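Long-range contacts in maltose-binding protein MalE1 (PDB 6DTU), which binds maltotetraose and probably serves as the extracellular solute-binding protein that delivers malto-oligosaccharides to a transporter: residues P3-W8 with L276-F281; I7-K12 with V32-V37; Y102-A107 with E290-I295. All coordinates share one frame; numbering follows the deposited sequence.

Contact 1: residues P3-W8 with L276-F281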
loop_
_atom_site.group_PDB
_atom_site.type_symbol
_atom_site.label_atom_id
_atom_site.label_comp_id
_atom_site.label_asym_id
_atom_site.label_seq_id
_atom_site.Cartn_x
_atom_site.Cartn_y
_atom_site.Cartn_z
ATOM N N PRO A 3 -23.193 14.996 -18.677
ATOM C CA PRO A 3 -21.758 14.706 -18.626
ATOM C C PRO A 3 -21.522 13.416 -17.856
ATOM O O PRO A 3 -22.419 12.879 -17.201
ATOM C CB PRO A 3 -21.202 15.904 -17.852
ATOM C CG PRO A 3 -22.278 16.182 -16.864
ATOM C CD PRO A 3 -23.603 15.909 -17.603
ATOM N N LYS A 4 -20.284 12.935 -17.924
ATOM C CA LYS A 4 -19.909 11.673 -17.300
ATOM C C LYS A 4 -18.568 11.813 -16.601
ATOM O O LYS A 4 -17.650 12.455 -17.127
ATOM C CB LYS A 4 -19.785 10.592 -18.384
ATOM C CG LYS A 4 -19.421 9.215 -17.894
ATOM C CD LYS A 4 -19.396 8.281 -19.098
ATOM C CE LYS A 4 -19.060 6.903 -18.734
ATOM N NZ LYS A 4 -19.260 6.036 -19.934
ATOM N N LEU A 5 -18.465 11.201 -15.422
ATOM C CA LEU A 5 -17.194 11.006 -14.729
ATOM C C LEU A 5 -16.886 9.525 -14.646
ATOM O O LEU A 5 -17.709 8.734 -14.162
ATOM C CB LEU A 5 -17.232 11.564 -13.309
ATOM C CG LEU A 5 -17.436 13.077 -13.165
ATOM C CD1 LEU A 5 -17.544 13.440 -11.715
ATOM C CD2 LEU A 5 -16.308 13.828 -13.872
ATOM N N THR A 6 -15.705 9.153 -15.125
ATOM C CA THR A 6 -15.209 7.787 -15.044
ATOM C C THR A 6 -14.087 7.716 -14.020
ATOM O O THR A 6 -13.185 8.566 -14.014
ATOM C CB THR A 6 -14.721 7.333 -16.413
ATOM O OG1 THR A 6 -15.829 7.378 -17.324
ATOM C CG2 THR A 6 -14.211 5.883 -16.327
ATOM N N ILE A 7 -14.146 6.706 -13.156
ATOM C CA ILE A 7 -13.177 6.487 -12.090
ATOM C C ILE A 7 -12.537 5.133 -12.320
ATOM O O ILE A 7 -13.250 4.150 -12.548
ATOM C CB ILE A 7 -13.905 6.441 -10.735
ATOM C CG1 ILE A 7 -14.730 7.709 -10.510
ATOM C CG2 ILE A 7 -12.917 6.203 -9.595
ATOM C CD1 ILE A 7 -15.693 7.591 -9.335
ATOM N N TRP A 8 -11.212 5.066 -12.211
ATOM C CA TRP A 8 -10.476 3.806 -12.147
ATOM C C TRP A 8 -10.077 3.560 -10.700
ATOM O O TRP A 8 -9.508 4.442 -10.046
ATOM C CB TRP A 8 -9.191 3.832 -12.986
ATOM C CG TRP A 8 -9.383 3.884 -14.453
ATOM C CD1 TRP A 8 -10.570 3.739 -15.141
ATOM C CD2 TRP A 8 -8.364 4.083 -15.433
ATOM N NE1 TRP A 8 -10.343 3.850 -16.489
ATOM C CE2 TRP A 8 -8.997 4.043 -16.699
ATOM C CE3 TRP A 8 -6.972 4.258 -15.370
ATOM C CZ2 TRP A 8 -8.288 4.211 -17.891
ATOM C CZ3 TRP A 8 -6.269 4.425 -16.555
ATOM C CH2 TRP A 8 -6.931 4.389 -17.801
ATOM N N LEU A 276 -12.938 19.982 -14.080
ATOM C CA LEU A 276 -13.600 20.865 -13.129
ATOM C C LEU A 276 -14.734 20.138 -12.418
ATOM O O LEU A 276 -14.905 20.274 -11.202
ATOM C CB LEU A 276 -14.127 22.110 -13.841
ATOM C CG LEU A 276 -13.080 23.059 -14.395
ATOM C CD1 LEU A 276 -13.754 24.168 -15.174
ATOM C CD2 LEU A 276 -12.244 23.632 -13.283
ATOM N N LEU A 277 -15.514 19.354 -13.159
ATOM C CA LEU A 277 -16.596 18.598 -12.535
ATOM C C LEU A 277 -16.056 17.495 -11.630
ATOM O O LEU A 277 -16.644 17.223 -10.568
ATOM C CB LEU A 277 -17.526 18.033 -13.611
ATOM C CG LEU A 277 -18.735 17.230 -13.138
ATOM C CD1 LEU A 277 -19.662 18.040 -12.226
ATOM C CD2 LEU A 277 -19.492 16.681 -14.352
ATOM N N ALA A 278 -14.932 16.869 -12.018
ATOM C CA ALA A 278 -14.299 15.843 -11.192
ATOM C C ALA A 278 -13.849 16.423 -9.861
ATOM O O ALA A 278 -14.079 15.822 -8.805
ATOM C CB ALA A 278 -13.106 15.220 -11.931
ATOM N N ILE A 279 -13.221 17.600 -9.895
ATOM C CA ILE A 279 -12.830 18.254 -8.654
ATOM C C ILE A 279 -14.058 18.538 -7.788
ATOM O O ILE A 279 -14.043 18.303 -6.571
ATOM C CB ILE A 279 -12.002 19.525 -8.950
ATOM C CG1 ILE A 279 -10.647 19.134 -9.528
ATOM C CG2 ILE A 279 -11.776 20.308 -7.660
ATOM C CD1 ILE A 279 -9.864 20.360 -10.096
ATOM N N GLU A 280 -15.145 19.028 -8.399
ATOM C CA GLU A 280 -16.366 19.316 -7.647
ATOM C C GLU A 280 -16.914 18.067 -6.971
ATOM O O GLU A 280 -17.340 18.103 -5.814
ATOM C CB GLU A 280 -17.431 19.915 -8.567
ATOM C CG GLU A 280 -18.816 20.127 -7.890
ATOM C CD GLU A 280 -18.862 21.305 -6.908
ATOM O OE1 GLU A 280 -17.895 22.103 -6.842
ATOM O OE2 GLU A 280 -19.885 21.439 -6.194
ATOM N N PHE A 281 -16.979 16.969 -7.710
ATOM C CA PHE A 281 -17.390 15.688 -7.149
ATOM C C PHE A 281 -16.533 15.296 -5.942
ATOM O O PHE A 281 -17.055 14.858 -4.908
ATOM C CB PHE A 281 -17.312 14.669 -8.275
ATOM C CG PHE A 281 -17.553 13.273 -7.865
ATOM C CD1 PHE A 281 -18.826 12.803 -7.680
ATOM C CD2 PHE A 281 -16.499 12.410 -7.703
ATOM C CE1 PHE A 281 -19.043 11.484 -7.336
ATOM C CE2 PHE A 281 -16.703 11.101 -7.336
ATOM C CZ PHE A 281 -17.965 10.637 -7.159
#
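The seam between strand 4-8 and helix 276-281 shows how a sheet and a helix interlock through a few branched side chains. The segment axes cross at -68° and come within 9.2 Å, so the strand crosses the helix steeply, with Leu5 as the bump at the middle of the contact. Its CG lies anti to the carbonyl carbon and beside the backbone N (chi1 -64°), and from there the two methyls part. CD2 sinks against the helix backbone, 3.8 Å from Ala278 N, in the dip that the small Ala278 side chain leaves on the helix surface. CD1 turns to the neighbouring hollow between Leu277 and Phe281, coming 3.7 Å from Phe281 CB, and the Leu5 and Phe281 side chains run antiparallel alongside each other. At Leu5 an alanine would lack both methyls and would probably leave the dip at Ala278 and the hollow beside Phe281 poorly filled, loosening the hold of strand on helix.

Smaller bumps flank this one. Pro3 CG presses 3.8 Å from Leu277 CD2, the two side chains crossing at about a right angle on the partly exposed margin, while Ile7 CD1 approaches Phe281 CE2 at 4.2 Å. No hydrogen bond spans the seam. Ile58, on the adjoining strand 58-62, also touches Ala278 and Phe281, giving the layered helix-on-sheet packing of an alpha/beta lobe in a periplasmic binding protein.

Contact 2: residues I7-K12 with V32-V37. With GLC (alpha-D-glucopyranose), chain C.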
loop_
_atom_site.group_PDB
_atom_site.type_symbol
_atom_site.label_atom_id
_atom_site.label_comp_id
_atom_site.label_asym_id
_atom_site.label_seq_id
_atom_site.Cartn_x
_atom_site.Cartn_y
_atom_site.Cartn_z
ATOM N N ILE A 7 -14.146 6.706 -13.156
ATOM C CA ILE A 7 -13.177 6.487 -12.090
ATOM C C ILE A 7 -12.537 5.133 -12.320
ATOM O O ILE A 7 -13.250 4.150 -12.548
ATOM C CB ILE A 7 -13.905 6.441 -10.735
ATOM C CG1 ILE A 7 -14.730 7.709 -10.510
ATOM C CG2 ILE A 7 -12.917 6.203 -9.595
ATOM C CD1 ILE A 7 -15.693 7.591 -9.335
ATOM N N TRP A 8 -11.212 5.066 -12.211
ATOM C CA TRP A 8 -10.476 3.806 -12.147
ATOM C C TRP A 8 -10.077 3.560 -10.700
ATOM O O TRP A 8 -9.508 4.442 -10.046
ATOM C CB TRP A 8 -9.191 3.832 -12.986
ATOM C CG TRP A 8 -9.383 3.884 -14.453
ATOM C CD1 TRP A 8 -10.570 3.739 -15.141
ATOM C CD2 TRP A 8 -8.364 4.083 -15.433
ATOM N NE1 TRP A 8 -10.343 3.850 -16.489
ATOM C CE2 TRP A 8 -8.997 4.043 -16.699
ATOM C CE3 TRP A 8 -6.972 4.258 -15.370
ATOM C CZ2 TRP A 8 -8.288 4.211 -17.891
ATOM C CZ3 TRP A 8 -6.269 4.425 -16.555
ATOM C CH2 TRP A 8 -6.931 4.389 -17.801
ATOM N N CYS A 9 -10.362 2.376 -10.206
ATOM C CA CYS A 9 -9.966 2.029 -8.847
ATOM C C CYS A 9 -9.763 0.530 -8.779
ATOM O O CYS A 9 -10.201 -0.219 -9.659
ATOM C CB CYS A 9 -10.993 2.491 -7.798
ATOM S SG CYS A 9 -12.604 1.705 -7.939
ATOM N N SER A 10 -9.126 0.098 -7.703
ATOM C CA SER A 10 -8.933 -1.327 -7.500
ATOM C C SER A 10 -10.256 -1.986 -7.120
ATOM O O SER A 10 -11.280 -1.335 -6.926
ATOM C CB SER A 10 -7.901 -1.569 -6.398
ATOM O OG SER A 10 -8.521 -1.485 -5.129
ATOM N N GLU A 11 -10.224 -3.311 -6.951
ATOM C CA GLU A 11 -11.450 -4.017 -6.602
ATOM C C GLU A 11 -12.019 -3.583 -5.256
ATOM O O GLU A 11 -13.230 -3.686 -5.049
ATOM C CB GLU A 11 -11.238 -5.538 -6.605
ATOM C CG GLU A 11 -10.380 -6.063 -5.483
ATOM C CD GLU A 11 -8.967 -6.266 -5.923
ATOM O OE1 GLU A 11 -8.581 -5.597 -6.904
ATOM O OE2 GLU A 11 -8.250 -7.099 -5.318
ATOM N N LYS A 12 -11.173 -3.076 -4.354
ATOM C CA LYS A 12 -11.619 -2.821 -2.990
ATOM C C LYS A 12 -12.631 -1.686 -2.912
ATOM O O LYS A 12 -13.504 -1.709 -2.044
ATOM C CB LYS A 12 -10.421 -2.526 -2.081
ATOM C CG LYS A 12 -9.372 -3.653 -2.022
ATOM C CD LYS A 12 -9.955 -4.985 -1.513
ATOM C CE LYS A 12 -8.889 -6.068 -1.450
ATOM N NZ LYS A 12 -9.427 -7.327 -0.840
ATOM N N VAL A 32 -21.945 8.622 -13.418
ATOM C CA VAL A 32 -20.701 8.220 -12.771
ATOM C C VAL A 32 -20.443 6.751 -13.075
ATOM O O VAL A 32 -21.314 5.893 -12.871
ATOM C CB VAL A 32 -20.705 8.507 -11.258
ATOM C CG1 VAL A 32 -19.327 8.175 -10.669
ATOM C CG2 VAL A 32 -21.073 9.986 -10.988
ATOM N N GLU A 33 -19.239 6.457 -13.535
ATOM C CA GLU A 33 -18.903 5.120 -13.987
ATOM C C GLU A 33 -17.665 4.674 -13.231
ATOM O O GLU A 33 -16.625 5.339 -13.288
ATOM C CB GLU A 33 -18.635 5.145 -15.479
ATOM C CG GLU A 33 -18.022 3.878 -15.978
ATOM C CD GLU A 33 -17.935 3.882 -17.464
ATOM O OE1 GLU A 33 -18.985 4.086 -18.088
ATOM O OE2 GLU A 33 -16.824 3.711 -17.997
ATOM N N VAL A 34 -17.786 3.575 -12.505
ATOM C CA VAL A 34 -16.677 3.048 -11.729
ATOM C C VAL A 34 -16.124 1.821 -12.447
ATOM O O VAL A 34 -16.807 0.790 -12.574
ATOM C CB VAL A 34 -17.122 2.699 -10.300
ATOM C CG1 VAL A 34 -15.945 2.163 -9.528
ATOM C CG2 VAL A 34 -17.740 3.932 -9.607
ATOM N N GLN A 35 -14.866 1.917 -12.872
ATOM C CA GLN A 35 -14.195 0.882 -13.647
ATOM C C GLN A 35 -13.088 0.255 -12.799
ATOM O O GLN A 35 -12.106 0.926 -12.455
ATOM C CB GLN A 35 -13.568 1.528 -14.884
ATOM C CG GLN A 35 -12.675 0.611 -15.727
ATOM C CD GLN A 35 -13.411 -0.563 -16.312
ATOM O OE1 GLN A 35 -14.213 -0.404 -17.233
ATOM N NE2 GLN A 35 -13.174 -1.751 -15.760
ATOM N N TYR A 36 -13.225 -1.041 -12.517
ATOM C CA TYR A 36 -12.165 -1.803 -11.869
ATOM C C TYR A 36 -10.928 -1.844 -12.748
ATOM O O TYR A 36 -11.012 -2.113 -13.949
ATOM C CB TYR A 36 -12.621 -3.247 -11.610
ATOM C CG TYR A 36 -11.440 -4.214 -11.479
ATOM C CD1 TYR A 36 -10.574 -4.154 -10.378
ATOM C CD2 TYR A 36 -11.145 -5.130 -12.482
ATOM C CE1 TYR A 36 -9.487 -5.002 -10.259
ATOM C CE2 TYR A 36 -10.055 -5.981 -12.364
ATOM C CZ TYR A 36 -9.229 -5.910 -11.256
ATOM O OH TYR A 36 -8.136 -6.759 -11.147
ATOM N N VAL A 37 -9.776 -1.562 -12.145
ATOM C CA VAL A 37 -8.475 -1.769 -12.776
ATOM C C VAL A 37 -7.577 -2.408 -11.725
ATOM O O VAL A 37 -7.559 -1.973 -10.569
ATOM C CB VAL A 37 -7.856 -0.450 -13.297
ATOM C CG1 VAL A 37 -6.522 -0.702 -13.949
ATOM C CG2 VAL A 37 -8.806 0.274 -14.267
HETATM C C1 GLC C . -5.835 -3.734 -3.555
HETATM C C2 GLC C . -5.672 -2.522 -2.728
HETATM C C3 GLC C . -4.338 -1.917 -2.890
HETATM C C4 GLC C . -3.260 -2.894 -2.571
HETATM C C5 GLC C . -3.355 -4.122 -3.515
HETATM C C6 GLC C . -2.508 -5.178 -3.162
HETATM O O1 GLC C . -5.799 -3.399 -4.905
HETATM O O2 GLC C . -6.719 -1.584 -3.137
HETATM O O3 GLC C . -4.286 -0.761 -1.977
HETATM O O4 GLC C . -1.961 -2.267 -2.749
HETATM O O5 GLC C . -4.769 -4.683 -3.296
HETATM O O6 GLC C . -2.578 -6.182 -4.179
HETATM O O HOH W 1 -7.770 -7.826 -8.282
#
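Strands 7-9 and 32-36 run parallel at 29° as the two strands of a beta-alpha-beta unit, with helix 14-28 between them in sequence. Their grip is a four-bond ladder. Ile7 N gives to Glu33 O and Gln35 N to Ile7 O, both bonds 2.8 Å long and nearly along the carbonyl axis; Cys9 N to Gln35 O (3.2 Å) and Val37 N to Cys9 O then bind from above the carbonyl plane. Packing is close on both faces of the sheet. Val37 CG2 sits over one face of the Trp8 indole, 3.7 Å from Trp8 CG, and Gln35 runs alongside the same ring. On the opposite face of the sheet, which carries Ile7, Val34 and Cys9, Cys9 SG lies 3.7 Å from Val34 CG1, and Leu17 of helix 14-28 touches both residues.

Beyond the ladder the contact loosens toward solvent. The exposed Glu11 and Tyr36 lie side by side, Glu11 OE1 coming 3.5 Å from Tyr36 CE1, with the carboxylate and ring planes turned 68° apart. One water joins Tyr36 OH to Glu11 OE1, its bond to the carboxylate being weak.

Ser10 OG receives the hydrogen of glucose O2 at 2.7 Å and, in an ST turn, that of Lys12 N at 3.2 Å; it is also bonded to Gln13 OE1. Held by three partners, this hydroxyl is probably kept in place to accept from the sugar, which Arg301 NH1 also binds.

Contact 3: residues Y102-A107 with E290-I295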
loop_
_atom_site.group_PDB
_atom_site.type_symbol
_atom_site.label_atom_id
_atom_site.label_comp_id
_atom_site.label_asym_id
_atom_site.label_seq_id
_atom_site.Cartn_x
_atom_site.Cartn_y
_atom_site.Cartn_z
ATOM N N TYR A 102 -2.439 17.514 -4.955
ATOM C CA TYR A 102 -2.779 16.723 -6.131
ATOM C C TYR A 102 -3.750 15.586 -5.841
ATOM O O TYR A 102 -4.025 14.776 -6.728
ATOM C CB TYR A 102 -1.502 16.183 -6.783
ATOM C CG TYR A 102 -0.732 17.212 -7.558
ATOM C CD1 TYR A 102 -1.141 17.596 -8.824
ATOM C CD2 TYR A 102 0.391 17.810 -7.020
ATOM C CE1 TYR A 102 -0.428 18.543 -9.554
ATOM C CE2 TYR A 102 1.107 18.755 -7.734
ATOM C CZ TYR A 102 0.679 19.129 -8.996
ATOM O OH TYR A 102 1.400 20.068 -9.713
ATOM N N GLY A 103 -4.293 15.498 -4.644
ATOM C CA GLY A 103 -5.289 14.474 -4.412
ATOM C C GLY A 103 -6.054 14.712 -3.135
ATOM O O GLY A 103 -5.610 15.442 -2.247
ATOM N N ILE A 104 -7.201 14.052 -3.046
ATOM C CA ILE A 104 -7.971 14.015 -1.806
ATOM C C ILE A 104 -7.720 12.673 -1.141
ATOM O O ILE A 104 -8.176 11.622 -1.650
ATOM C CB ILE A 104 -9.463 14.288 -2.053
ATOM C CG1 ILE A 104 -9.664 15.682 -2.672
ATOM C CG2 ILE A 104 -10.234 14.240 -0.731
ATOM C CD1 ILE A 104 -11.041 16.279 -2.471
ATOM N N PRO A 105 -7.011 12.625 -0.014
ATOM C CA PRO A 105 -6.719 11.355 0.659
ATOM C C PRO A 105 -7.925 10.857 1.436
ATOM O O PRO A 105 -8.665 11.628 2.057
ATOM C CB PRO A 105 -5.601 11.736 1.635
ATOM C CG PRO A 105 -5.913 13.185 1.961
ATOM C CD PRO A 105 -6.469 13.787 0.717
ATOM N N TYR A 106 -8.130 9.547 1.404
ATOM C CA TYR A 106 -9.194 8.970 2.213
ATOM C C TYR A 106 -8.689 8.095 3.353
ATOM O O TYR A 106 -9.440 7.866 4.308
ATOM C CB TYR A 106 -10.225 8.222 1.344
ATOM C CG TYR A 106 -9.850 6.824 0.866
ATOM C CD1 TYR A 106 -10.101 5.709 1.647
ATOM C CD2 TYR A 106 -9.332 6.624 -0.407
ATOM C CE1 TYR A 106 -9.773 4.446 1.203
ATOM C CE2 TYR A 106 -9.011 5.365 -0.855
ATOM C CZ TYR A 106 -9.249 4.286 -0.047
ATOM O OH TYR A 106 -8.935 3.021 -0.507
ATOM N N ALA A 107 -7.453 7.616 3.297
ATOM C CA ALA A 107 -6.953 6.740 4.351
ATOM C C ALA A 107 -5.446 6.621 4.248
ATOM O O ALA A 107 -4.864 6.804 3.173
ATOM C CB ALA A 107 -7.546 5.330 4.242
ATOM N N GLU A 290 -19.678 12.135 6.233
ATOM C CA GLU A 290 -20.445 10.909 6.043
ATOM C C GLU A 290 -19.878 10.075 4.904
ATOM O O GLU A 290 -19.771 8.850 5.013
ATOM C CB GLU A 290 -21.902 11.238 5.765
ATOM C CG GLU A 290 -22.714 11.441 7.011
ATOM C CD GLU A 290 -24.182 11.289 6.719
ATOM O OE1 GLU A 290 -24.587 10.171 6.328
ATOM O OE2 GLU A 290 -24.911 12.296 6.827
ATOM N N THR A 291 -19.510 10.723 3.799
ATOM C CA THR A 291 -19.040 9.953 2.657
ATOM C C THR A 291 -17.726 9.275 2.959
ATOM O O THR A 291 -17.525 8.119 2.580
ATOM C CB THR A 291 -18.878 10.837 1.438
ATOM O OG1 THR A 291 -20.032 11.662 1.331
ATOM C CG2 THR A 291 -18.764 9.953 0.218
ATOM N N MET A 292 -16.828 9.974 3.672
ATOM C CA MET A 292 -15.543 9.382 4.029
ATOM C C MET A 292 -15.726 8.220 4.994
ATOM O O MET A 292 -14.993 7.224 4.923
ATOM C CB MET A 292 -14.630 10.472 4.597
ATOM C CG MET A 292 -14.018 11.334 3.520
ATOM S SD MET A 292 -12.692 10.418 2.728
ATOM C CE MET A 292 -12.208 11.505 1.368
ATOM N N TYR A 293 -16.722 8.309 5.873
ATOM C CA TYR A 293 -16.992 7.207 6.782
ATOM C C TYR A 293 -17.594 6.021 6.037
ATOM O O TYR A 293 -17.214 4.872 6.294
ATOM C CB TYR A 293 -17.859 7.716 7.936
ATOM C CG TYR A 293 -18.177 6.724 9.024
ATOM C CD1 TYR A 293 -17.182 5.947 9.577
ATOM C CD2 TYR A 293 -19.449 6.664 9.583
ATOM C CE1 TYR A 293 -17.460 5.045 10.615
ATOM C CE2 TYR A 293 -19.736 5.784 10.614
ATOM C CZ TYR A 293 -18.745 4.986 11.125
ATOM O OH TYR A 293 -19.031 4.125 12.150
ATOM N N ARG A 294 -18.491 6.287 5.079
ATOM C CA ARG A 294 -19.032 5.226 4.240
ATOM C C ARG A 294 -17.938 4.543 3.431
ATOM O O ARG A 294 -17.980 3.326 3.247
ATOM C CB ARG A 294 -20.138 5.760 3.338
ATOM C CG ARG A 294 -21.351 6.127 4.128
ATOM C CD ARG A 294 -22.374 6.810 3.256
ATOM N NE ARG A 294 -22.819 5.915 2.215
ATOM C CZ ARG A 294 -23.513 6.288 1.150
ATOM N NH1 ARG A 294 -23.852 7.553 0.979
ATOM N NH2 ARG A 294 -23.854 5.379 0.246
ATOM N N ILE A 295 -16.957 5.311 2.938
ATOM C CA ILE A 295 -15.805 4.718 2.261
ATOM C C ILE A 295 -15.030 3.812 3.208
ATOM O O ILE A 295 -14.665 2.685 2.846
ATOM C CB ILE A 295 -14.917 5.797 1.601
ATOM C CG1 ILE A 295 -15.636 6.406 0.388
ATOM C CG2 ILE A 295 -13.568 5.200 1.155
ATOM C CD1 ILE A 295 -14.956 7.634 -0.142
HETATM O O HOH W 2 -11.966 6.320 4.803
#
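Tyr106 leaves strand 104-107 facing helix 290-295, and its ring then passes on to Asp299 and Gln13. Its CB lies 3.6 Å from Met292 SD, the thioether chain having bent at chi2 (-76°) so that its end swings in to the strand. CG is wedged between the backbone N and C (chi1 79°), 4.1 Å from Ile295 CG2, and the Tyr106 and Ile295 side chains cross at about a right angle. CD1 takes the closest touch, 3.5 Å from Ile295 CG2, and CE1 passes the same methyl at 3.9 Å. At the tip, OH is hydrogen-bonded to Asp299 OD2 and Gln13 NE2, so polar groups anchor the far end of the ring, while the CB and CD1 side meets Met292 and Ile295. The side chain is about 6 Å from a bound glucose.

Tyr106 and Ala107 together face Gln264 in a classic beta bulge, which places two residues of strand 100-109 opposite one of strand 260-268 within their antiparallel pairing, in the mixed sheet of this alpha/beta binding-protein fold. The helix packs on that sheet with its axis 9.1 Å from the strand.

Met292 CE continues past Tyr106 to Ile104 CG2, 4.0 Å away, and comes 3.6 Å from Pro105 O, a buried carbonyl oxygen without a hydrogen-bonding partner. One water, lying in plane at the edge of the Tyr106 ring, donates to Tyr106 O and to Met292 O and thus bridges strand and helix backbones.

How the contacts relate
All three contacts draw on one mixed sheet but bind it differently. Contacts 1 and 3 are buried and seat consecutive helices, 275-286 and 289-298, on separate strands; their nearest atoms stay about 5 Å apart. Contact 1 is made by apolar side chains and has no hydrogen bond across it, whereas a water bridges the backbones in contact 3. Contact 2, strand to strand, is only partly buried and relies on backbone hydrogen bonds. It shares Ile7 and Trp8 with contact 1, and a salt bridge from Lys4 NZ to Glu33 OE1 (2.7 Å) joins them. Near the sugar, Gln13 links contacts 2 and 3, being bonded to both Ser10 and Tyr106.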